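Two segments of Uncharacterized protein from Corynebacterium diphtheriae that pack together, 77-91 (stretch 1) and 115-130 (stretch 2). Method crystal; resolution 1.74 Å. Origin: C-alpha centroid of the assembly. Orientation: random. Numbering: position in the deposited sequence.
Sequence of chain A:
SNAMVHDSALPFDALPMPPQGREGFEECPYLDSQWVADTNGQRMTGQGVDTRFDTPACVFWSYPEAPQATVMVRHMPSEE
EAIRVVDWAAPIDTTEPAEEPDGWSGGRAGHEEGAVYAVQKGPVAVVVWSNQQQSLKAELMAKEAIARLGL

Stretch 1 77-91: PSEEEAIRVVDWAAP
Stretch 2, residues 115-130: AVYAVQKGPVAVVVWS

Val86 (chi1 168°, t) fills the centre of the contact between α-helix 79-89 and the β-hairpin of strands 115-121 and 124-130. Its CG1 lies 4.1 Å from Ala118 CB, and its CG2 lies 3.7 Å from Gln120 CB and 4.0 Å from Ala125 CB. The CA atoms of Val86 and Ala118 are 5.4 Å apart. The helix runs antiparallel to the first strand (168°, axes 7.5 Å apart) and nearly parallel to the second (13°, 7.6 Å).

Small residues let the backbones come close: Ala82 CB is 4.2 Å from Ala125 CB, and Ala89 CB is 4.0 Å from Ala118 CB and 3.7 Å from Val127 CG1. Val85 (t) places CG1 4.0 Å from CG2 of Val127 (t). Past the helix, Ala90 CB meets Ala118 CB at 4.0 Å. Val116 is p, its CG2 4.3 Å from Ala89 CB.

Trp88 (chi1 159°, chi2 75°) and Trp129 (-72°, -83°) point CA-to-CB sideways, but their ring ends come nearer. Trp88 CH2 is 4.0 Å from Trp129 CZ2, at the edge of the Trp129 ring; the planes meet at 79°. One water receives a hydrogen bond from Trp129 NE1 (3.0 Å) and donates to Ala89 O (2.6 Å).

At the other end, a type II' turn from Lys121 to Val124 meets the helix start. Gly122 has phi/psi 59/-136, where positive phi favours glycine. Glu79 CA makes a CA-H...O contact with Gly122 O (3.5 Å). Another water accepts from Gly122 N (3.0 Å) and donates weakly to Glu79 OE1 (3.2 Å). Ser78 OG caps the helix, accepting from Glu81 N (3.0 Å). No direct hydrogen bond joins the stretches; packing buries 707 Å² in total.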

# COMPACT_ATOMS: atom_id res chain seq x y z
N PRO A 77 -0.32 13.01 -11.54
CA PRO A 77 0.06 14.12 -12.47
C PRO A 77 0.86 15.22 -11.86
O PRO A 77 1.49 16.00 -12.59
CB PRO A 77 -1.30 14.73 -12.87
CG PRO A 77 -2.31 13.71 -12.57
CD PRO A 77 -1.80 12.88 -11.42
N SER A 78 0.82 15.32 -10.53
CA SER A 78 1.63 16.28 -9.79
C SER A 78 1.93 15.81 -8.36
O SER A 78 1.30 14.88 -7.83
CB SER A 78 0.92 17.63 -9.64
OG SER A 78 -0.24 17.44 -8.83
N GLU A 79 2.87 16.52 -7.75
CA GLU A 79 3.25 16.28 -6.35
C GLU A 79 2.08 16.66 -5.45
O GLU A 79 1.76 15.95 -4.49
CB GLU A 79 4.52 17.06 -5.98
CG GLU A 79 4.83 17.07 -4.54
CD GLU A 79 6.24 17.50 -4.26
OE1 GLU A 79 6.45 17.71 -3.07
OE2 GLU A 79 7.09 17.63 -5.20
N GLU A 80 1.41 17.76 -5.80
CA GLU A 80 0.20 18.17 -5.08
C GLU A 80 -0.81 17.05 -4.98
O GLU A 80 -1.43 16.83 -3.93
CB GLU A 80 -0.49 19.36 -5.79
CG GLU A 80 -1.67 19.92 -5.00
CD GLU A 80 -1.20 20.57 -3.69
OE1 GLU A 80 -0.82 19.86 -2.73
OE2 GLU A 80 -1.18 21.83 -3.61
N GLU A 81 -1.04 16.40 -6.11
CA GLU A 81 -1.98 15.29 -6.11
C GLU A 81 -1.45 14.05 -5.32
O GLU A 81 -2.23 13.34 -4.72
CB GLU A 81 -2.38 14.92 -7.55
CG GLU A 81 -3.47 15.84 -8.12
CD GLU A 81 -4.83 15.55 -7.45
OE1 GLU A 81 -5.23 14.37 -7.36
OE2 GLU A 81 -5.53 16.48 -7.02
N ALA A 82 -0.14 13.81 -5.38
CA ALA A 82 0.45 12.74 -4.57
C ALA A 82 0.27 13.05 -3.10
O ALA A 82 0.02 12.18 -2.31
CB ALA A 82 1.89 12.50 -4.87
N ILE A 83 0.38 14.31 -2.72
CA ILE A 83 0.13 14.70 -1.31
C ILE A 83 -1.32 14.49 -0.92
O ILE A 83 -1.62 14.12 0.21
CB ILE A 83 0.62 16.19 -1.04
CG1 ILE A 83 2.11 16.31 -1.15
CG2 ILE A 83 0.15 16.67 0.33
CD1 ILE A 83 2.70 17.73 -1.41
N ARG A 84 -2.24 14.73 -1.84
CA ARG A 84 -3.67 14.55 -1.57
C ARG A 84 -3.98 13.09 -1.25
O ARG A 84 -4.74 12.77 -0.31
CB ARG A 84 -4.43 15.02 -2.81
CG ARG A 84 -5.93 15.08 -2.64
CD ARG A 84 -6.59 15.59 -3.92
NE ARG A 84 -8.00 15.72 -3.73
CZ ARG A 84 -8.89 15.87 -4.71
NH1 ARG A 84 -8.51 15.96 -5.99
NH2 ARG A 84 -10.16 15.97 -4.40
N VAL A 85 -3.37 12.19 -1.99
CA VAL A 85 -3.45 10.72 -1.75
C VAL A 85 -2.95 10.39 -0.33
O VAL A 85 -3.64 9.77 0.48
CB VAL A 85 -2.61 9.90 -2.76
CG1 VAL A 85 -2.63 8.40 -2.41
CG2 VAL A 85 -3.16 10.10 -4.19
N VAL A 86 -1.75 10.86 -0.03
CA VAL A 86 -1.15 10.57 1.23
C VAL A 86 -2.01 11.13 2.41
O VAL A 86 -2.22 10.44 3.39
CB VAL A 86 0.30 11.07 1.27
CG1 VAL A 86 0.82 11.02 2.69
CG2 VAL A 86 1.23 10.26 0.34
N ASP A 87 -2.52 12.37 2.27
CA ASP A 87 -3.33 12.98 3.29
C ASP A 87 -4.68 12.30 3.39
O ASP A 87 -5.27 12.23 4.48
CB ASP A 87 -3.54 14.50 2.99
CG ASP A 87 -2.30 15.30 3.18
OD1 ASP A 87 -1.23 14.72 3.56
OD2 ASP A 87 -2.40 16.55 2.98
N TRP A 88 -5.19 11.77 2.30
CA TRP A 88 -6.43 10.98 2.38
C TRP A 88 -6.23 9.68 3.14
O TRP A 88 -6.99 9.40 4.09
CB TRP A 88 -6.94 10.76 0.97
CG TRP A 88 -7.87 9.60 0.79
CD1 TRP A 88 -9.21 9.52 1.14
CD2 TRP A 88 -7.54 8.30 0.17
NE1 TRP A 88 -9.72 8.26 0.82
CE2 TRP A 88 -8.78 7.49 0.22
CE3 TRP A 88 -6.39 7.74 -0.41
CZ2 TRP A 88 -8.83 6.20 -0.29
CZ3 TRP A 88 -6.45 6.44 -0.88
CH2 TRP A 88 -7.65 5.69 -0.84
N ALA A 89 -5.15 8.95 2.81
CA ALA A 89 -4.87 7.64 3.43
C ALA A 89 -4.45 7.77 4.90
O ALA A 89 -4.78 6.92 5.71
CB ALA A 89 -3.81 6.90 2.66
N ALA A 90 -3.73 8.86 5.21
CA ALA A 90 -3.10 9.12 6.52
C ALA A 90 -3.39 10.56 6.92
O ALA A 90 -2.55 11.42 6.74
CB ALA A 90 -1.58 8.79 6.53
N PRO A 91 -4.58 10.80 7.50
CA PRO A 91 -4.99 12.22 7.76
C PRO A 91 -4.06 12.91 8.76
O PRO A 91 -3.60 12.28 9.72
CB PRO A 91 -6.43 12.10 8.30
CG PRO A 91 -6.93 10.79 7.75
CD PRO A 91 -5.72 9.85 7.65
N ALA A 115 -3.67 -0.71 10.28
CA ALA A 115 -2.55 0.19 10.26
C ALA A 115 -2.48 0.76 8.87
O ALA A 115 -2.89 0.11 7.94
CB ALA A 115 -1.25 -0.55 10.60
N VAL A 116 -1.83 1.90 8.75
CA VAL A 116 -1.53 2.52 7.46
C VAL A 116 -0.14 3.14 7.46
O VAL A 116 0.39 3.57 8.50
CB VAL A 116 -2.60 3.59 7.09
CG1 VAL A 116 -2.56 4.76 8.11
CG2 VAL A 116 -2.51 4.00 5.58
N TYR A 117 0.46 3.19 6.28
CA TYR A 117 1.72 3.83 6.12
C TYR A 117 1.67 4.40 4.72
O TYR A 117 1.52 3.66 3.70
CB TYR A 117 2.92 2.86 6.30
CG TYR A 117 4.30 3.55 6.27
CD1 TYR A 117 4.95 3.91 7.48
CD2 TYR A 117 4.97 3.82 5.07
CE1 TYR A 117 6.17 4.53 7.49
CE2 TYR A 117 6.21 4.44 5.08
CZ TYR A 117 6.82 4.78 6.31
OH TYR A 117 8.04 5.39 6.39
N ALA A 118 1.74 5.72 4.65
CA ALA A 118 1.52 6.46 3.39
C ALA A 118 2.52 7.56 3.21
O ALA A 118 2.66 8.45 4.03
CB ALA A 118 0.10 7.00 3.32
N VAL A 119 3.29 7.48 2.12
CA VAL A 119 4.33 8.44 1.87
C VAL A 119 4.38 8.84 0.42
O VAL A 119 3.94 8.12 -0.45
CB VAL A 119 5.74 7.96 2.26
CG1 VAL A 119 5.88 7.87 3.83
CG2 VAL A 119 6.05 6.60 1.53
N GLN A 120 4.84 10.05 0.19
CA GLN A 120 5.13 10.48 -1.19
C GLN A 120 6.50 11.08 -1.35
O GLN A 120 7.13 11.56 -0.41
CB GLN A 120 4.06 11.44 -1.69
CG GLN A 120 3.90 12.77 -0.98
CD GLN A 120 5.00 13.79 -1.10
OE1 GLN A 120 5.62 14.04 -2.17
NE2 GLN A 120 5.25 14.41 -0.01
N LYS A 121 6.93 11.09 -2.61
CA LYS A 121 8.21 11.60 -3.05
C LYS A 121 7.88 12.16 -4.42
O LYS A 121 7.54 11.41 -5.34
CB LYS A 121 9.29 10.51 -3.17
CG LYS A 121 10.64 11.10 -3.58
CD LYS A 121 11.85 10.16 -3.39
CE LYS A 121 12.03 9.17 -4.52
NZ LYS A 121 13.49 8.79 -4.68
N GLY A 122 7.91 13.49 -4.55
CA GLY A 122 7.54 14.07 -5.84
C GLY A 122 6.10 13.65 -6.16
O GLY A 122 5.30 13.61 -5.28
N PRO A 123 5.81 13.24 -7.40
CA PRO A 123 4.46 12.87 -7.72
C PRO A 123 4.11 11.39 -7.51
O PRO A 123 3.03 10.99 -7.86
CB PRO A 123 4.35 13.20 -9.20
CG PRO A 123 5.70 12.90 -9.71
CD PRO A 123 6.64 13.39 -8.61
N VAL A 124 4.99 10.65 -6.88
CA VAL A 124 4.74 9.24 -6.59
C VAL A 124 4.28 9.08 -5.17
O VAL A 124 4.88 9.64 -4.21
CB VAL A 124 6.01 8.40 -6.84
CG1 VAL A 124 5.76 6.91 -6.53
CG2 VAL A 124 6.43 8.62 -8.30
N ALA A 125 3.20 8.30 -5.01
CA ALA A 125 2.75 7.95 -3.65
C ALA A 125 2.72 6.41 -3.45
O ALA A 125 2.43 5.68 -4.37
CB ALA A 125 1.38 8.59 -3.34
N VAL A 126 3.07 5.97 -2.25
CA VAL A 126 3.07 4.57 -1.86
C VAL A 126 2.23 4.47 -0.57
O VAL A 126 2.56 5.10 0.45
CB VAL A 126 4.50 4.02 -1.65
CG1 VAL A 126 4.51 2.61 -1.06
CG2 VAL A 126 5.33 4.06 -2.95
N VAL A 127 1.16 3.68 -0.58
CA VAL A 127 0.31 3.49 0.60
C VAL A 127 0.21 1.98 0.90
O VAL A 127 -0.03 1.16 0.01
CB VAL A 127 -1.15 4.03 0.35
CG1 VAL A 127 -2.07 3.81 1.54
CG2 VAL A 127 -1.15 5.52 -0.11
N VAL A 128 0.31 1.61 2.17
CA VAL A 128 0.16 0.26 2.54
C VAL A 128 -0.79 0.30 3.72
O VAL A 128 -0.61 1.14 4.61
CB VAL A 128 1.50 -0.38 2.98
CG1 VAL A 128 1.34 -1.75 3.57
CG2 VAL A 128 2.52 -0.47 1.84
N TRP A 129 -1.80 -0.56 3.64
CA TRP A 129 -2.73 -0.79 4.72
C TRP A 129 -2.48 -2.22 5.19
O TRP A 129 -2.22 -3.12 4.37
CB TRP A 129 -4.15 -0.70 4.18
CG TRP A 129 -4.61 0.67 3.82
CD1 TRP A 129 -5.14 1.63 4.64
CD2 TRP A 129 -4.67 1.23 2.49
NE1 TRP A 129 -5.55 2.72 3.93
CE2 TRP A 129 -5.27 2.54 2.62
CE3 TRP A 129 -4.32 0.75 1.22
CZ2 TRP A 129 -5.52 3.33 1.54
CZ3 TRP A 129 -4.53 1.57 0.13
CH2 TRP A 129 -5.10 2.81 0.25
N SER A 130 -2.56 -2.43 6.48
CA SER A 130 -2.50 -3.75 7.08
C SER A 130 -3.68 -3.94 8.02
O SER A 130 -4.14 -3.00 8.62
CB SER A 130 -1.22 -3.91 7.91
OG SER A 130 -1.31 -5.04 8.78
O HOH W 1 8.37 15.34 -2.28
O HOH W 2 -6.63 5.06 5.43